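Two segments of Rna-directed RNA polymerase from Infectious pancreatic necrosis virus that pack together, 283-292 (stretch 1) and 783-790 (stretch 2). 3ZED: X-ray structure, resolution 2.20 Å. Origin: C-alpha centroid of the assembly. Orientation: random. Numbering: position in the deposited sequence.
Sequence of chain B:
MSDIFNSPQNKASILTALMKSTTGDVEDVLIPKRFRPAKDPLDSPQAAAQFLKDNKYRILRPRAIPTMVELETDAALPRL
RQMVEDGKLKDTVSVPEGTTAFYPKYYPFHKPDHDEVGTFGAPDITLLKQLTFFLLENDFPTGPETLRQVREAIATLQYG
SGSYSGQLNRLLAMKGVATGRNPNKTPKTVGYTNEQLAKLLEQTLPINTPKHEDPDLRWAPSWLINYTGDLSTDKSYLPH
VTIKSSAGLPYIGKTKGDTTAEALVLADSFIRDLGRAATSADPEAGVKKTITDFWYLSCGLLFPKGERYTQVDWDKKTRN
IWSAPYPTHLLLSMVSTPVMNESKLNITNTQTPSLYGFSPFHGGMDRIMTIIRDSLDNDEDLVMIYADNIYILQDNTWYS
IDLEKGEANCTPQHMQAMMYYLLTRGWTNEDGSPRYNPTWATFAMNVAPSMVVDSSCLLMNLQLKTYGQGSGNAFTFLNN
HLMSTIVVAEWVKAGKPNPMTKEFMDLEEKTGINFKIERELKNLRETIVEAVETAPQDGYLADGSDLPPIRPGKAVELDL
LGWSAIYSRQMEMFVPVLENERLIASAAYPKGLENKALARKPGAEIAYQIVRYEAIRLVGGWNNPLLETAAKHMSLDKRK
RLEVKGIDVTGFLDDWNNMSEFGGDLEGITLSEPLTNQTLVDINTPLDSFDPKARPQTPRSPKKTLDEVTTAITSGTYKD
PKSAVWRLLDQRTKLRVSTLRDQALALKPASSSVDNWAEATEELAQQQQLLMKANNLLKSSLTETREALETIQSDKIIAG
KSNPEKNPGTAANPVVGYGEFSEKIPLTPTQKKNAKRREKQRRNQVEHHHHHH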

# COMPACT_ATOMS: atom_id res chain seq x y z
N PRO B 283 -28.64 -16.25 -13.25
CA PRO B 283 -27.39 -15.60 -12.80
C PRO B 283 -27.15 -15.72 -11.29
O PRO B 283 -25.98 -15.82 -10.89
N GLU B 284 -28.21 -15.74 -10.45
CA GLU B 284 -28.02 -15.86 -9.01
C GLU B 284 -27.36 -17.20 -8.62
O GLU B 284 -26.33 -17.18 -7.94
N ALA B 285 -27.92 -18.34 -9.06
CA ALA B 285 -27.37 -19.66 -8.75
C ALA B 285 -25.99 -19.85 -9.40
O ALA B 285 -25.10 -20.41 -8.77
N GLY B 286 -25.84 -19.35 -10.63
CA GLY B 286 -24.62 -19.43 -11.41
C GLY B 286 -23.46 -18.67 -10.82
O GLY B 286 -22.38 -19.23 -10.65
N VAL B 287 -23.68 -17.37 -10.50
CA VAL B 287 -22.65 -16.49 -9.92
C VAL B 287 -22.26 -17.01 -8.53
O VAL B 287 -21.06 -17.12 -8.24
N LYS B 288 -23.26 -17.41 -7.71
CA LYS B 288 -23.04 -17.94 -6.37
C LYS B 288 -22.22 -19.25 -6.39
O LYS B 288 -21.35 -19.42 -5.51
N LYS B 289 -22.46 -20.13 -7.39
CA LYS B 289 -21.75 -21.40 -7.59
C LYS B 289 -20.27 -21.14 -7.90
O LYS B 289 -19.41 -21.74 -7.27
N THR B 290 -19.99 -20.22 -8.86
CA THR B 290 -18.62 -19.83 -9.24
C THR B 290 -17.86 -19.27 -8.02
O THR B 290 -16.73 -19.69 -7.78
N ILE B 291 -18.48 -18.35 -7.27
CA ILE B 291 -17.89 -17.72 -6.10
C ILE B 291 -17.57 -18.78 -4.99
O ILE B 291 -16.49 -18.72 -4.39
N THR B 292 -18.46 -19.76 -4.77
CA THR B 292 -18.24 -20.82 -3.79
C THR B 292 -17.15 -21.80 -4.30
O THR B 292 -16.33 -22.26 -3.50
N THR B 783 -22.90 -8.43 -0.29
CA THR B 783 -23.42 -9.32 0.76
C THR B 783 -23.66 -10.72 0.17
O THR B 783 -23.31 -11.72 0.82
N GLU B 784 -24.23 -10.80 -1.04
CA GLU B 784 -24.48 -12.03 -1.78
C GLU B 784 -23.15 -12.78 -2.01
O GLU B 784 -23.09 -13.99 -1.77
N THR B 785 -22.08 -12.06 -2.41
CA THR B 785 -20.74 -12.62 -2.61
C THR B 785 -20.20 -13.19 -1.29
O THR B 785 -19.71 -14.32 -1.28
N ARG B 786 -20.31 -12.43 -0.19
CA ARG B 786 -19.83 -12.85 1.13
C ARG B 786 -20.54 -14.14 1.60
O ARG B 786 -19.86 -15.06 2.07
N GLU B 787 -21.87 -14.23 1.42
CA GLU B 787 -22.68 -15.41 1.75
C GLU B 787 -22.18 -16.67 1.03
O GLU B 787 -21.96 -17.71 1.67
N ALA B 788 -22.01 -16.58 -0.30
CA ALA B 788 -21.53 -17.65 -1.17
C ALA B 788 -20.09 -18.05 -0.81
O ALA B 788 -19.78 -19.24 -0.85
N LEU B 789 -19.23 -17.07 -0.45
CA LEU B 789 -17.84 -17.36 -0.07
C LEU B 789 -17.77 -18.20 1.20
O LEU B 789 -16.89 -19.06 1.31
N GLU B 790 -18.73 -17.98 2.14
CA GLU B 790 -18.85 -18.64 3.44
C GLU B 790 -19.87 -19.80 3.45
O GLU B 790 -20.38 -20.17 4.52

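This is a small helix-to-helix contact in which an apolar patch around Ile291 and Ala788 is bordered by polar and charged side chains. The two helices cross at 51°, with their axes 8.4 Å apart at closest approach. They come nearest at the C-terminal end of both stretches, where Thr292 CA lies 5.1 Å from Leu789 CA.

Ala788 points its CB toward stretch 1, at the place where the helices run close. That CB lies 3.6 Å from Lys288 O and 3.7 Å from Ile291 CG2. Ile291 also points toward its partner helix, with chi1 m and chi2 t. Its CG2 packs 3.6 Å from Leu789 CD2 and 3.7 Å from Thr785 O. Its CD1 reaches to 3.8 Å from Thr785 OG1; Thr785 is m. Leu789 (m, t) starts away from stretch 1, but its end comes back to meet Ile291.

Thr292 adopts m. Its OG1 is 2.7 Å from Ala788 O across the contact and 2.8 Å from Lys288 O in its own helix. One hydroxyl proton faces two acceptors, and the geometry does not settle which receives it.

Lys288 leaves its helix sideways with chi1 m, then extends through chi2 and chi3 t. Its NZ makes a salt bridge with Glu787 OE1 at 3.3 Å, a weak hydrogen bond. A second weak hydrogen bond runs from Lys288 NZ to Glu784 O at 3.4 Å. Near its root the lysine also packs on Ala788, with Lys288 CG 4.0 Å from Ala788 CB.

Glu284 (chi1 t) and Glu784 (m, t) bring like charges together. Glu284 OE1 and Glu784 OE2 are 2.9 Å apart, but both are acceptors and no hydrogen bond is assigned. The other carboxylate oxygen of each is hydrogen-bonded elsewhere in the structure.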

# COMPACT_ATOMS: atom_id res chain seq x y z
CB PRO B 283 -27.57 -14.14 -13.22
CG PRO B 283 -28.63 -14.15 -14.27
CD PRO B 283 -29.55 -15.27 -13.87
CB GLU B 284 -29.32 -15.65 -8.24
CG GLU B 284 -29.07 -15.33 -6.78
CD GLU B 284 -30.10 -14.41 -6.15
OE1 GLU B 284 -29.99 -13.17 -6.33
OE2 GLU B 284 -31.02 -14.94 -5.49
CB ALA B 285 -28.31 -20.76 -9.22
CB VAL B 287 -23.10 -15.00 -9.90
CG1 VAL B 287 -22.25 -14.14 -8.98
CG2 VAL B 287 -23.10 -14.42 -11.32
CB LYS B 288 -24.36 -18.15 -5.62
CG LYS B 288 -24.84 -16.88 -4.92
CD LYS B 288 -26.07 -17.13 -4.06
CE LYS B 288 -26.48 -15.91 -3.26
NZ LYS B 288 -25.89 -15.91 -1.89
CB LYS B 289 -22.39 -22.26 -8.70
CG LYS B 289 -21.84 -23.69 -8.75
CD LYS B 289 -22.15 -24.39 -10.07
CE LYS B 289 -20.92 -24.99 -10.74
NZ LYS B 289 -20.34 -26.11 -9.95
CB THR B 290 -18.67 -18.80 -10.39
OG1 THR B 290 -19.29 -19.42 -11.52
CG2 THR B 290 -17.28 -18.26 -10.78
CB ILE B 291 -18.80 -16.56 -5.60
CG1 ILE B 291 -18.70 -15.35 -6.56
CG2 ILE B 291 -18.43 -16.14 -4.20
CD1 ILE B 291 -19.75 -14.23 -6.36
CB THR B 292 -19.56 -21.53 -3.43
OG1 THR B 292 -20.53 -20.54 -3.09
CG2 THR B 292 -19.41 -22.49 -2.26
CB THR B 783 -24.70 -8.73 1.37
OG1 THR B 783 -24.36 -7.48 1.98
CG2 THR B 783 -25.35 -9.67 2.39
CB GLU B 784 -25.20 -11.74 -3.10
CG GLU B 784 -26.58 -11.15 -2.89
CD GLU B 784 -27.46 -11.07 -4.13
OE1 GLU B 784 -27.26 -10.13 -4.93
OE2 GLU B 784 -28.37 -11.92 -4.27
CB THR B 785 -19.78 -11.55 -3.17
OG1 THR B 785 -20.35 -11.03 -4.37
CG2 THR B 785 -18.39 -12.09 -3.49
CB ARG B 786 -19.99 -11.71 2.15
CG ARG B 786 -19.31 -11.98 3.48
CD ARG B 786 -20.24 -11.77 4.65
NE ARG B 786 -20.89 -10.47 4.61
CZ ARG B 786 -22.16 -10.26 4.96
NH1 ARG B 786 -22.92 -11.26 5.39
NH2 ARG B 786 -22.68 -9.04 4.87
CB GLU B 787 -24.16 -15.18 1.37
CG GLU B 787 -24.89 -14.18 2.25
CD GLU B 787 -26.30 -13.81 1.85
OE1 GLU B 787 -26.77 -14.22 0.76
OE2 GLU B 787 -26.91 -13.01 2.59
CB ALA B 788 -21.61 -17.21 -2.62
CB LEU B 789 -17.03 -16.07 0.13
CG LEU B 789 -16.66 -15.31 -1.13
CD1 LEU B 789 -16.21 -13.89 -0.80
CD2 LEU B 789 -15.65 -16.08 -1.99
CB GLU B 790 -19.22 -17.61 4.52
CG GLU B 790 -18.08 -16.68 4.88
CD GLU B 790 -18.47 -15.33 5.45
OE1 GLU B 790 -19.46 -15.26 6.22
OE2 GLU B 790 -17.76 -14.35 5.16